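CD8 alpha antigen (Sus scrofa, PDB 5EDX) probably serves as a T-cell co-receptor that binds MHC class I molecules through a homodimer of immunoglobulin V-type domains. Local coordinates at residues S1-S6 with K19-M25; S34-P40 with Q89-S95. One frame throughout, in Å; residues are numbered along the deposited sequence.

Contact 1 (S1-S6 with K19-M25); sequences SLFRTS and KLRCEVM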
# COMPACT_ATOMS: atom_id res chain seq x y z
N SER A 1 -0.92 -0.01 18.95
CA SER A 1 -0.97 -0.15 17.50
C SER A 1 -2.41 -0.29 17.01
O SER A 1 -3.27 -0.81 17.72
CB SER A 1 -0.16 -1.37 17.05
OG SER A 1 -0.66 -2.56 17.63
N LEU A 2 -2.67 0.18 15.79
CA LEU A 2 -3.99 0.07 15.19
C LEU A 2 -4.36 -1.38 14.87
O LEU A 2 -5.51 -1.79 15.04
CB LEU A 2 -4.04 0.91 13.92
CG LEU A 2 -5.34 0.84 13.11
CD1 LEU A 2 -6.51 1.39 13.91
CD2 LEU A 2 -5.20 1.56 11.80
N PHE A 3 -3.37 -2.14 14.40
CA PHE A 3 -3.56 -3.54 14.04
C PHE A 3 -2.84 -4.48 14.99
O PHE A 3 -1.78 -4.14 15.52
CB PHE A 3 -2.98 -3.83 12.65
CG PHE A 3 -3.69 -3.17 11.52
CD1 PHE A 3 -3.19 -2.01 10.95
CD2 PHE A 3 -4.84 -3.73 10.99
CE1 PHE A 3 -3.83 -1.41 9.88
CE2 PHE A 3 -5.48 -3.14 9.92
CZ PHE A 3 -4.98 -1.98 9.37
N ARG A 4 -3.41 -5.66 15.18
CA ARG A 4 -2.69 -6.78 15.77
C ARG A 4 -2.79 -7.96 14.81
O ARG A 4 -3.89 -8.35 14.41
CB ARG A 4 -3.26 -7.15 17.14
CG ARG A 4 -2.89 -6.16 18.23
CD ARG A 4 -3.54 -6.52 19.56
NE ARG A 4 -3.25 -7.88 19.99
CZ ARG A 4 -2.10 -8.27 20.54
NH1 ARG A 4 -1.94 -9.54 20.91
NH2 ARG A 4 -1.10 -7.41 20.71
N THR A 5 -1.66 -8.54 14.43
CA THR A 5 -1.69 -9.61 13.43
C THR A 5 -1.30 -10.95 14.03
O THR A 5 -0.81 -11.02 15.16
CB THR A 5 -0.76 -9.29 12.25
OG1 THR A 5 0.60 -9.34 12.67
CG2 THR A 5 -1.06 -7.90 11.70
N SER A 6 -1.52 -12.02 13.27
CA SER A 6 -1.01 -13.33 13.65
C SER A 6 0.49 -13.30 13.40
O SER A 6 1.00 -12.34 12.83
CB SER A 6 -1.71 -14.41 12.82
OG SER A 6 -1.79 -14.03 11.47
N LYS A 19 -3.51 -19.63 7.14
CA LYS A 19 -4.54 -18.68 7.58
C LYS A 19 -3.90 -17.51 8.32
O LYS A 19 -3.19 -17.71 9.31
CB LYS A 19 -5.57 -19.38 8.47
CG LYS A 19 -6.68 -18.47 8.98
CD LYS A 19 -7.84 -19.32 9.50
CE LYS A 19 -9.02 -18.46 9.90
NZ LYS A 19 -10.20 -19.31 10.23
N LEU A 20 -4.14 -16.30 7.82
CA LEU A 20 -3.57 -15.09 8.40
C LEU A 20 -4.66 -14.26 9.06
O LEU A 20 -5.80 -14.29 8.63
CB LEU A 20 -2.91 -14.25 7.30
CG LEU A 20 -1.89 -14.96 6.41
CD1 LEU A 20 -1.38 -13.99 5.35
CD2 LEU A 20 -0.75 -15.54 7.23
N ARG A 21 -4.30 -13.50 10.09
CA ARG A 21 -5.27 -12.68 10.81
C ARG A 21 -4.76 -11.26 11.05
O ARG A 21 -3.60 -11.07 11.43
CB ARG A 21 -5.60 -13.33 12.16
CG ARG A 21 -6.74 -12.64 12.92
CD ARG A 21 -6.91 -13.24 14.31
NE ARG A 21 -5.75 -12.95 15.15
CZ ARG A 21 -4.84 -13.85 15.50
NH1 ARG A 21 -3.81 -13.48 16.25
NH2 ARG A 21 -4.95 -15.12 15.11
N CYS A 22 -5.62 -10.28 10.80
CA CYS A 22 -5.37 -8.93 11.31
C CYS A 22 -6.60 -8.46 12.07
O CYS A 22 -7.71 -8.50 11.55
CB CYS A 22 -4.96 -7.94 10.20
SG CYS A 22 -6.21 -7.47 8.98
N GLU A 23 -6.39 -8.05 13.31
CA GLU A 23 -7.46 -7.49 14.13
C GLU A 23 -7.33 -5.98 14.09
O GLU A 23 -6.26 -5.43 14.32
CB GLU A 23 -7.37 -8.00 15.58
CG GLU A 23 -8.49 -7.46 16.48
CD GLU A 23 -8.38 -7.92 17.93
OE1 GLU A 23 -9.31 -7.62 18.71
OE2 GLU A 23 -7.38 -8.56 18.30
N VAL A 24 -8.43 -5.30 13.77
CA VAL A 24 -8.47 -3.85 13.86
C VAL A 24 -9.05 -3.51 15.22
O VAL A 24 -10.23 -3.74 15.47
CB VAL A 24 -9.33 -3.24 12.75
CG1 VAL A 24 -9.44 -1.72 12.93
CG2 VAL A 24 -8.75 -3.58 11.38
N MET A 25 -8.21 -2.98 16.10
CA MET A 25 -8.61 -2.68 17.48
C MET A 25 -9.47 -1.42 17.53
O MET A 25 -9.41 -0.60 16.61
CB MET A 25 -7.36 -2.47 18.34
CG MET A 25 -6.18 -3.37 17.96
SD MET A 25 -6.61 -5.10 18.15
CE MET A 25 -7.16 -5.12 19.85
O HOH W 1 -6.88 0.09 16.68
O HOH W 2 -4.88 -10.63 16.09
O HOH W 3 -5.70 -9.24 20.26
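Leu20 turns its side chain into the domain interior, where an apolar residue fits, and packs on Trp35 and Tyr92. Arg21 begins the pairing with the N-terminal strand: its N donates to Ser6 OG (2.9 Å) and its O accepts from Ser6 N (2.9 Å), so the small hydroxyl of Ser6 replaces a main-chain acceptor where strand 3-5 has ended. On the outer face, a water links Arg21 NE to Arg4 O. Cys22, disulfide-bonded to Cys94, lies on the inner face with Thr5 and Phe3; this antiparallel pairing of strands A and B forms one edge of the V-type immunoglobulin sandwich. Glu23 makes both main-chain bonds with Arg4, N to O at 2.7 Å and O to N at 3.0 Å. Their outward-facing charged side chains are joined by a water between Glu23 OE2 and Arg4 NE. Val24 sets CG2 3.6 Å from Phe3 CE2. Met25 N donates to Leu2 O (3.1 Å), while its thioether lies along the arginine, with SD 3.7 Å from Arg4 CD.

Contact 2 (S34-P40 with Q89-S95); sequences SWLYQKP and QGYYFCS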
# COMPACT_ATOMS: atom_id res chain seq x y z
N SER A 34 -8.82 -3.97 4.02
CA SER A 34 -8.46 -4.52 2.73
C SER A 34 -7.20 -5.36 2.87
O SER A 34 -6.24 -4.93 3.51
CB SER A 34 -8.20 -3.39 1.73
OG SER A 34 -9.39 -2.68 1.47
N TRP A 35 -7.21 -6.55 2.29
CA TRP A 35 -6.01 -7.37 2.23
C TRP A 35 -5.19 -6.99 1.00
O TRP A 35 -5.72 -6.94 -0.11
CB TRP A 35 -6.37 -8.85 2.19
CG TRP A 35 -6.74 -9.43 3.52
CD1 TRP A 35 -7.99 -9.71 3.98
CD2 TRP A 35 -5.83 -9.79 4.57
NE1 TRP A 35 -7.92 -10.23 5.26
CE2 TRP A 35 -6.60 -10.29 5.64
CE3 TRP A 35 -4.44 -9.74 4.71
CZ2 TRP A 35 -6.03 -10.74 6.82
CZ3 TRP A 35 -3.87 -10.19 5.88
CH2 TRP A 35 -4.66 -10.68 6.93
N LEU A 36 -3.90 -6.74 1.21
CA LEU A 36 -2.96 -6.40 0.15
C LEU A 36 -1.83 -7.41 0.15
O LEU A 36 -1.58 -8.10 1.13
CB LEU A 36 -2.39 -5.00 0.37
CG LEU A 36 -3.41 -3.87 0.54
CD1 LEU A 36 -2.69 -2.55 0.83
CD2 LEU A 36 -4.29 -3.76 -0.71
N TYR A 37 -1.14 -7.49 -0.98
CA TYR A 37 -0.04 -8.43 -1.15
C TYR A 37 1.11 -7.73 -1.86
O TYR A 37 0.88 -6.91 -2.75
CB TYR A 37 -0.52 -9.63 -1.96
CG TYR A 37 0.57 -10.51 -2.53
CD1 TYR A 37 1.24 -11.43 -1.74
CD2 TYR A 37 0.90 -10.44 -3.88
CE1 TYR A 37 2.25 -12.26 -2.28
CE2 TYR A 37 1.88 -11.26 -4.43
CZ TYR A 37 2.55 -12.16 -3.63
OH TYR A 37 3.52 -12.96 -4.19
N GLN A 38 2.34 -8.03 -1.47
CA GLN A 38 3.49 -7.57 -2.24
C GLN A 38 4.39 -8.74 -2.57
O GLN A 38 4.66 -9.58 -1.72
CB GLN A 38 4.27 -6.47 -1.52
CG GLN A 38 5.34 -5.84 -2.42
CD GLN A 38 6.18 -4.80 -1.71
OE1 GLN A 38 6.60 -4.99 -0.57
NE2 GLN A 38 6.47 -3.69 -2.40
N LYS A 39 4.86 -8.78 -3.82
CA LYS A 39 5.72 -9.87 -4.28
C LYS A 39 7.10 -9.82 -3.65
O LYS A 39 7.57 -8.76 -3.24
CB LYS A 39 5.86 -9.79 -5.81
CG LYS A 39 4.58 -10.10 -6.56
CD LYS A 39 4.73 -9.88 -8.06
CE LYS A 39 4.78 -8.40 -8.39
NZ LYS A 39 4.69 -8.14 -9.85
N PRO A 40 7.77 -10.98 -3.58
CA PRO A 40 9.17 -11.06 -3.17
C PRO A 40 10.03 -10.54 -4.31
O PRO A 40 9.48 -10.24 -5.37
CB PRO A 40 9.42 -12.57 -3.01
CG PRO A 40 8.10 -13.25 -3.24
CD PRO A 40 7.24 -12.29 -3.99
N GLN A 89 4.06 -17.11 -2.38
CA GLN A 89 5.08 -16.58 -1.48
C GLN A 89 5.15 -15.06 -1.56
O GLN A 89 5.06 -14.48 -2.64
CB GLN A 89 6.45 -17.15 -1.82
CG GLN A 89 6.57 -18.63 -1.61
CD GLN A 89 7.92 -19.12 -2.09
OE1 GLN A 89 8.12 -19.35 -3.28
NE2 GLN A 89 8.85 -19.26 -1.16
N GLY A 90 5.33 -14.42 -0.41
CA GLY A 90 5.44 -12.97 -0.39
C GLY A 90 4.93 -12.36 0.90
O GLY A 90 4.92 -13.00 1.95
N TYR A 91 4.49 -11.11 0.80
CA TYR A 91 4.12 -10.32 1.97
C TYR A 91 2.65 -9.96 1.93
O TYR A 91 2.16 -9.40 0.96
CB TYR A 91 4.96 -9.04 1.99
CG TYR A 91 6.43 -9.33 1.87
CD1 TYR A 91 7.14 -9.84 2.94
CD2 TYR A 91 7.11 -9.12 0.67
CE1 TYR A 91 8.49 -10.12 2.84
CE2 TYR A 91 8.47 -9.39 0.56
CZ TYR A 91 9.14 -9.90 1.65
OH TYR A 91 10.49 -10.19 1.57
N TYR A 92 1.94 -10.30 3.00
CA TYR A 92 0.52 -10.01 3.09
C TYR A 92 0.28 -9.01 4.21
O TYR A 92 0.94 -9.08 5.25
CB TYR A 92 -0.27 -11.30 3.33
CG TYR A 92 -0.17 -12.28 2.18
CD1 TYR A 92 0.93 -13.12 2.04
CD2 TYR A 92 -1.17 -12.34 1.22
CE1 TYR A 92 1.03 -14.01 0.97
CE2 TYR A 92 -1.08 -13.22 0.14
CZ TYR A 92 0.01 -14.06 0.03
OH TYR A 92 0.09 -14.93 -1.02
N PHE A 93 -0.64 -8.08 3.99
CA PHE A 93 -0.88 -7.05 5.00
C PHE A 93 -2.23 -6.38 4.80
O PHE A 93 -2.83 -6.49 3.73
CB PHE A 93 0.27 -6.02 5.03
CG PHE A 93 0.52 -5.31 3.72
CD1 PHE A 93 1.06 -5.98 2.63
CD2 PHE A 93 0.27 -3.94 3.61
CE1 PHE A 93 1.32 -5.31 1.44
CE2 PHE A 93 0.52 -3.26 2.41
CZ PHE A 93 1.05 -3.95 1.33
N CYS A 94 -2.71 -5.73 5.85
CA CYS A 94 -4.04 -5.14 5.85
C CYS A 94 -3.94 -3.63 5.75
O CYS A 94 -2.95 -3.05 6.18
CB CYS A 94 -4.78 -5.51 7.14
SG CYS A 94 -5.07 -7.28 7.29
N SER A 95 -4.95 -3.02 5.19
CA SER A 95 -5.00 -1.58 5.05
C SER A 95 -6.37 -1.02 5.47
O SER A 95 -7.36 -1.56 5.12
CB SER A 95 -4.75 -1.23 3.62
OG SER A 95 -4.44 0.07 3.48
O HOH W 4 -9.91 -0.97 3.58
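Two hydrogen bonds tie Ser34 to Ser95, from Ser34 N to Ser95 O (3.0 Å) and from Ser95 N to Ser34 O (2.9 Å); a water also spans Ser34 OG and Ser95 O. Trp35 points to the opposite face, into the core, where its flat indole packs against the disulfide: Cys94 SG sits over the six-membered ring, 3.3 Å from its centroid. This is the tryptophan packed on the intersheet disulfide that marks immunoglobulin domains, with strands C and F paired antiparallel at the sheet centre. Leu36 exchanges main-chain bonds with Phe93 (Leu36 N to Phe93 O 2.7 Å, Phe93 N to Leu36 O 3.0 Å) and lays CB over the phenyl face; both apolar side chains also pack against the second subunit. Tyr37 faces the core, its CD1 3.4 Å from Tyr92 CZ, and its hydroxyl donates to Gln89 O (2.7 Å). Tyr92 OH, bonded to Asp88 O four residues back, makes the tyrosine corner. Gln38 pairs with Tyr91 through both main-chain bonds, while its amide reaches Ser44 O and Gln38 of the second subunit. Beyond the strand, Pro40 brings CG 3.3 Å from Gln89 O, beside Gly90, where a CB would clash with Tyr37 CE1.

Overall arrangement
Contact 1 closes before contact 2 opens along the chain, and strands 18-24 and 33-38 follow each other, crossing from one sheet of the sandwich to the other. Contact 1 lies at the edge of the four-stranded sheet, contact 2 in the middle of the six-stranded one, their centres about 13 Å apart. The Cys22-Cys94 disulfide joins them covalently, and Leu20 against Tyr92 and Phe3 against Cys94 fill the space between the sheets. The two contacts differ in what lies outside them: the second subunit packs on the outer face of contact 2 but does not touch contact 1. One sheet thus supplies dimer-forming surface while the other backs it across a shared core.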